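Local coordinates for L-arabinose ABC transporter, periplasmic L-arabinose-binding protein (Burkholderia thailandensis, PDB 4KZK) that binds beta-D-galactose and probably L-arabinose in the periplasm, presumably handing the sugar to an ABC transporter, at residues Val270-Phe275 with Ala326-Ala331; Asn202-Pro207 with Asn221-Lys226. All blocks are in the same frame, centred on the assembly; numbering follows the deposited sequence.

Interaction 1: Val270-Phe275 with Ala326-Ala331; sequences VALNEF and ANEKTA
Phe-275 and Glu-328 make the tight part of this contact. The CB and CG methylenes of the glutamate lie obliquely against the CD2-CE2 side of the phenyl ring, the closest approach being 3.6 Å from Glu-328 CG to Phe-275 CD2. Glu-328 can use its apolar stem in this way because its CG sits between the backbone N and the carbonyl carbon (chi1 55°) and the chain then bends at chi2. The stem passes the ring while the carboxylate goes on toward Leu-272, its plane 35° from that of the ring. There Leu-272 CD2 comes to 3.5 Å from Glu-328 OE1, a van der Waals touch of a methyl on a carboxylate oxygen, where apolar packing gives way to the polar side.

Beyond it the contact is looser, and no direct hydrogen bond joins the two segments. A water instead donates to Leu-272 O at 2.9 Å and to Glu-328 OE2 at 3.1 Å, bridging the helices. The same OE2 accepts a hydrogen bond from Lys-329 NZ, part of a salt bridge, 2.8 Å away and raised 42° out of the carboxylate plane, which would be expected to stabilise the negative charge. A glutamate suits this border, since its methylenes pack on an aromatic ring while its oxygens meet water and an exposed lysine.

In the alpha/beta fold of this periplasmic sugar-binding protein, the contact places the start of helix 328-334 beside helix 269-276. Ile-323 of strand 315-324 touches both Phe-275 and Glu-328, and Ala-271 packs on the neighbouring antiparallel strand 283-288.

Interaction 2: Asn202-Pro207 with Asn221-Lys226; sequences NVVDAP and NIAFTK
Val-204 and Ala-206 direct their CB atoms from the strand toward the helix, and both meet the methyl of Ala-223, which points back at them. The main touch is between Val-204 CG1 and Ala-223 CB, 3.8 Å apart. CG1 is the branch that lies anti to the backbone N (chi1 175°), and this setting brings it up to the helix. Ala-206 CB stands farther off, 4.3 Å from Ala-223 CB, in a lighter methyl-to-methyl contact. Asp-205, between the two, turns its CB away from the helix and pairs with Arg-173 of the adjacent strand, so this edge strand gives its apolar residues to the helix and its aspartate to the other face.

Small residues suit the meeting point, where the CA atoms of Ala-206 and Ala-223 are 6.1 Å apart. Leu-172 of strand 170-175 touches both alanines and continues the apolar layer. Strand 203-207 and helix 213-226 open a beta-alpha-beta crossover to parallel strand 233-236, with 170-175 between the two strands in the sheet.

Between 202-207 and 221-226 there is no hydrogen bond or salt bridge: methyl groups alone meet, so the attachment rests on dispersion and the burial of apolar surface.

Both contacts are buried where they touch, and both belong to the alpha/beta fold of a periplasmic binding protein, but they share no segment: their centres are 27 Å apart and their nearest atoms about 13 Å. Interaction 1 joins two helices that lie over the antiparallel neighbours 283-288 and 315-324. Interaction 2 fixes helix 213-226 to 203-207, an edge strand. The helix pair combines an aromatic ring and aliphatic carbons with a charged group and a bridging water, whereas the strand-helix pair is wholly aliphatic. Neither touches the sugar: the side chain of Leu-272 in interaction 1 is about 14 Å from the bound galactose, and interaction 2 lies away from the known sugar-binding residues.

Interaction 1: Val270-Phe275 with Ala326-Ala331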
loop_
_atom_site.group_PDB
_atom_site.type_symbol
_atom_site.label_atom_id
_atom_site.label_comp_id
_atom_site.label_asym_id
_atom_site.label_seq_id
_atom_site.Cartn_x
_atom_site.Cartn_y
_atom_site.Cartn_z
ATOM N N VAL A 270 -9.018 2.935 6.377
ATOM C CA VAL A 270 -9.054 4.304 5.878
ATOM C C VAL A 270 -10.144 4.452 4.802
ATOM O O VAL A 270 -10.894 5.419 4.802
ATOM C CB VAL A 270 -7.685 4.754 5.333
ATOM C CG1 VAL A 270 -7.777 6.121 4.684
ATOM C CG2 VAL A 270 -6.619 4.751 6.429
ATOM N N ALA A 271 -10.278 3.454 3.931
ATOM C CA ALA A 271 -11.333 3.460 2.913
ATOM C C ALA A 271 -12.677 3.355 3.606
ATOM O O ALA A 271 -13.629 4.090 3.309
ATOM C CB ALA A 271 -11.148 2.290 1.961
ATOM N N LEU A 272 -12.766 2.431 4.549
ATOM C CA LEU A 272 -14.036 2.171 5.216
ATOM C C LEU A 272 -14.507 3.385 6.013
ATOM O O LEU A 272 -15.707 3.639 6.118
ATOM C CB LEU A 272 -13.936 0.959 6.133
ATOM C CG LEU A 272 -13.462 -0.356 5.505
ATOM C CD1 LEU A 272 -13.730 -1.478 6.494
ATOM C CD2 LEU A 272 -14.120 -0.604 4.157
ATOM N N ASN A 273 -13.582 4.146 6.588
ATOM C CA ASN A 273 -13.966 5.368 7.310
ATOM C C ASN A 273 -14.594 6.370 6.356
ATOM O O ASN A 273 -15.576 7.018 6.696
ATOM C CB ASN A 273 -12.755 6.015 7.982
ATOM C CG ASN A 273 -12.298 5.285 9.224
ATOM O OD1 ASN A 273 -13.032 4.469 9.784
ATOM N ND2 ASN A 273 -11.096 5.588 9.681
ATOM N N GLU A 274 -14.039 6.511 5.153
ATOM C CA GLU A 274 -14.665 7.402 4.159
ATOM C C GLU A 274 -16.018 6.896 3.721
ATOM O O GLU A 274 -16.941 7.691 3.573
ATOM C CB GLU A 274 -13.805 7.575 2.920
ATOM C CG GLU A 274 -12.452 8.214 3.218
ATOM C CD GLU A 274 -12.565 9.621 3.766
ATOM O OE1 GLU A 274 -13.287 10.445 3.199
ATOM O OE2 GLU A 274 -11.936 9.915 4.798
ATOM N N PHE A 275 -16.164 5.587 3.529
ATOM C CA PHE A 275 -17.430 5.016 3.059
ATOM C C PHE A 275 -18.564 5.118 4.103
ATOM O O PHE A 275 -19.747 5.177 3.735
ATOM C CB PHE A 275 -17.255 3.533 2.704
ATOM C CG PHE A 275 -16.320 3.249 1.550
ATOM C CD1 PHE A 275 -16.014 4.200 0.583
ATOM C CD2 PHE A 275 -15.746 1.989 1.424
ATOM C CE1 PHE A 275 -15.164 3.898 -0.478
ATOM C CE2 PHE A 275 -14.910 1.689 0.369
ATOM C CZ PHE A 275 -14.608 2.642 -0.592
ATOM N N ALA A 326 -21.110 1.026 -2.516
ATOM C CA ALA A 326 -22.189 0.104 -2.894
ATOM C C ALA A 326 -21.865 -1.379 -2.645
ATOM O O ALA A 326 -22.769 -2.184 -2.384
ATOM C CB ALA A 326 -22.516 0.296 -4.361
ATOM N N ASN A 327 -20.592 -1.756 -2.729
ATOM C CA ASN A 327 -20.231 -3.166 -2.621
ATOM C C ASN A 327 -19.179 -3.518 -1.584
ATOM O O ASN A 327 -18.782 -4.675 -1.475
ATOM C CB ASN A 327 -19.792 -3.686 -3.991
ATOM C CG ASN A 327 -18.428 -3.190 -4.375
ATOM O OD1 ASN A 327 -17.994 -2.168 -3.878
ATOM N ND2 ASN A 327 -17.710 -3.936 -5.211
ATOM N N GLU A 328 -18.677 -2.540 -0.839
ATOM C CA GLU A 328 -17.555 -2.828 0.068
ATOM C C GLU A 328 -17.849 -3.926 1.092
ATOM O O GLU A 328 -16.993 -4.786 1.363
ATOM C CB GLU A 328 -17.062 -1.559 0.775
ATOM C CG GLU A 328 -18.093 -0.766 1.536
ATOM C CD GLU A 328 -18.071 -0.984 3.029
ATOM O OE1 GLU A 328 -17.316 -1.857 3.504
ATOM O OE2 GLU A 328 -18.840 -0.255 3.730
ATOM N N LYS A 329 -19.052 -3.936 1.658
ATOM C CA LYS A 329 -19.347 -4.935 2.695
ATOM C C LYS A 329 -19.373 -6.355 2.129
ATOM O O LYS A 329 -18.803 -7.284 2.708
ATOM C CB LYS A 329 -20.652 -4.598 3.400
ATOM C CG LYS A 329 -20.569 -3.275 4.128
ATOM C CD LYS A 329 -21.768 -3.062 5.041
ATOM C CE LYS A 329 -21.563 -1.790 5.862
ATOM N NZ LYS A 329 -21.329 -0.558 5.040
ATOM N N THR A 330 -20.041 -6.512 0.998
ATOM C CA THR A 330 -20.103 -7.792 0.324
ATOM C C THR A 330 -18.752 -8.277 -0.154
ATOM O O THR A 330 -18.407 -9.441 0.018
ATOM C CB THR A 330 -21.105 -7.696 -0.837
ATOM O OG1 THR A 330 -22.417 -7.582 -0.271
ATOM C CG2 THR A 330 -21.077 -8.917 -1.708
ATOM N N ALA A 331 -18.002 -7.386 -0.787
ATOM C CA ALA A 331 -16.686 -7.748 -1.341
ATOM C C ALA A 331 -15.736 -8.212 -0.255
ATOM O O ALA A 331 -15.019 -9.212 -0.418
ATOM C CB ALA A 331 -16.058 -6.600 -2.100
HETATM O O HOH W 1 -17.779 1.555 5.944
#

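Interaction 2: Asn202-Pro207 with Asn221-Lys226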
loop_
_atom_site.group_PDB
_atom_site.type_symbol
_atom_site.label_atom_id
_atom_site.label_comp_id
_atom_site.label_asym_id
_atom_site.label_seq_id
_atom_site.Cartn_x
_atom_site.Cartn_y
_atom_site.Cartn_z
ATOM N N ASN A 202 -2.602 17.595 -18.487
ATOM C CA ASN A 202 -3.345 17.846 -17.257
ATOM C C ASN A 202 -2.930 16.944 -16.095
ATOM O O ASN A 202 -3.560 16.971 -15.041
ATOM C CB ASN A 202 -4.844 17.697 -17.536
ATOM C CG ASN A 202 -5.377 18.800 -18.423
ATOM O OD1 ASN A 202 -4.732 19.837 -18.603
ATOM N ND2 ASN A 202 -6.553 18.584 -18.987
ATOM N N VAL A 203 -1.863 16.171 -16.264
ATOM C CA VAL A 203 -1.324 15.353 -15.178
ATOM C C VAL A 203 -0.413 16.234 -14.326
ATOM O O VAL A 203 0.580 16.792 -14.825
ATOM C CB VAL A 203 -0.552 14.138 -15.731
ATOM C CG1 VAL A 203 0.169 13.410 -14.620
ATOM C CG2 VAL A 203 -1.498 13.208 -16.491
ATOM N N VAL A 204 -0.797 16.410 -13.071
ATOM C CA VAL A 204 -0.083 17.263 -12.135
ATOM C C VAL A 204 0.628 16.386 -11.114
ATOM O O VAL A 204 0.004 15.764 -10.256
ATOM C CB VAL A 204 -1.063 18.228 -11.438
ATOM C CG1 VAL A 204 -0.354 19.042 -10.374
ATOM C CG2 VAL A 204 -1.726 19.137 -12.473
ATOM N N ASP A 205 1.944 16.340 -11.200
ATOM C CA ASP A 205 2.723 15.590 -10.238
ATOM C C ASP A 205 2.746 16.321 -8.891
ATOM O O ASP A 205 2.977 17.534 -8.827
ATOM C CB ASP A 205 4.160 15.412 -10.733
ATOM C CG ASP A 205 4.332 14.214 -11.658
ATOM O OD1 ASP A 205 3.344 13.653 -12.171
ATOM O OD2 ASP A 205 5.507 13.806 -11.855
ATOM N N ALA A 206 2.477 15.571 -7.826
ATOM C CA ALA A 206 2.453 16.086 -6.463
ATOM C C ALA A 206 3.380 15.200 -5.618
ATOM O O ALA A 206 2.930 14.316 -4.882
ATOM C CB ALA A 206 1.028 16.073 -5.921
ATOM N N PRO A 207 4.696 15.456 -5.694
ATOM C CA PRO A 207 5.674 14.644 -4.982
ATOM C C PRO A 207 5.589 14.831 -3.467
ATOM O O PRO A 207 5.555 15.943 -2.974
ATOM C CB PRO A 207 7.019 15.149 -5.535
ATOM C CG PRO A 207 6.750 16.562 -5.874
ATOM C CD PRO A 207 5.341 16.562 -6.421
ATOM N N ASN A 221 -1.935 20.240 -1.528
ATOM C CA ASN A 221 -2.188 21.662 -1.358
ATOM C C ASN A 221 -1.264 22.498 -2.235
ATOM O O ASN A 221 -1.704 23.492 -2.816
ATOM C CB ASN A 221 -2.076 22.067 0.108
ATOM C CG ASN A 221 -3.393 21.923 0.839
ATOM O OD1 ASN A 221 -4.454 22.182 0.263
ATOM N ND2 ASN A 221 -3.341 21.512 2.100
ATOM N N ILE A 222 -0.009 22.076 -2.353
ATOM C CA ILE A 222 0.928 22.762 -3.240
ATOM C C ILE A 222 0.432 22.708 -4.688
ATOM O O ILE A 222 0.465 23.709 -5.408
ATOM C CB ILE A 222 2.361 22.190 -3.130
ATOM C CG1 ILE A 222 2.961 22.573 -1.776
ATOM C CG2 ILE A 222 3.244 22.692 -4.279
ATOM C CD1 ILE A 222 4.291 21.924 -1.452
ATOM N N ALA A 223 -0.050 21.545 -5.103
ATOM C CA ALA A 223 -0.528 21.360 -6.467
ATOM C C ALA A 223 -1.807 22.148 -6.747
ATOM O O ALA A 223 -1.951 22.753 -7.816
ATOM C CB ALA A 223 -0.768 19.880 -6.733
ATOM N N PHE A 224 -2.761 22.105 -5.814
ATOM C CA PHE A 224 -4.019 22.837 -6.018
ATOM C C PHE A 224 -3.764 24.325 -6.153
ATOM O O PHE A 224 -4.378 24.997 -6.988
ATOM C CB PHE A 224 -4.999 22.596 -4.875
ATOM C CG PHE A 224 -5.552 21.200 -4.817
ATOM C CD1 PHE A 224 -6.026 20.574 -5.966
ATOM C CD2 PHE A 224 -5.634 20.510 -3.601
ATOM C CE1 PHE A 224 -6.539 19.292 -5.921
ATOM C CE2 PHE A 224 -6.157 19.217 -3.557
ATOM C CZ PHE A 224 -6.612 18.614 -4.723
ATOM N N THR A 225 -2.860 24.857 -5.346
ATOM C CA THR A 225 -2.518 26.275 -5.454
ATOM C C THR A 225 -2.003 26.665 -6.841
ATOM O O THR A 225 -2.353 27.734 -7.343
ATOM C CB THR A 225 -1.478 26.675 -4.397
ATOM O OG1 THR A 225 -2.014 26.394 -3.106
ATOM C CG2 THR A 225 -1.139 28.165 -4.469
ATOM N N LYS A 226 -1.172 25.824 -7.452
ATOM C CA LYS A 226 -0.649 26.121 -8.794
ATOM C C LYS A 226 -1.635 25.907 -9.927
ATOM O O LYS A 226 -1.451 26.468 -10.999
ATOM C CB LYS A 226 0.583 25.273 -9.101
ATOM C CG LYS A 226 1.715 25.525 -8.141
ATOM C CD LYS A 226 3.043 24.975 -8.642
ATOM C CE LYS A 226 4.072 25.047 -7.525
ATOM N NZ LYS A 226 5.328 24.302 -7.827
#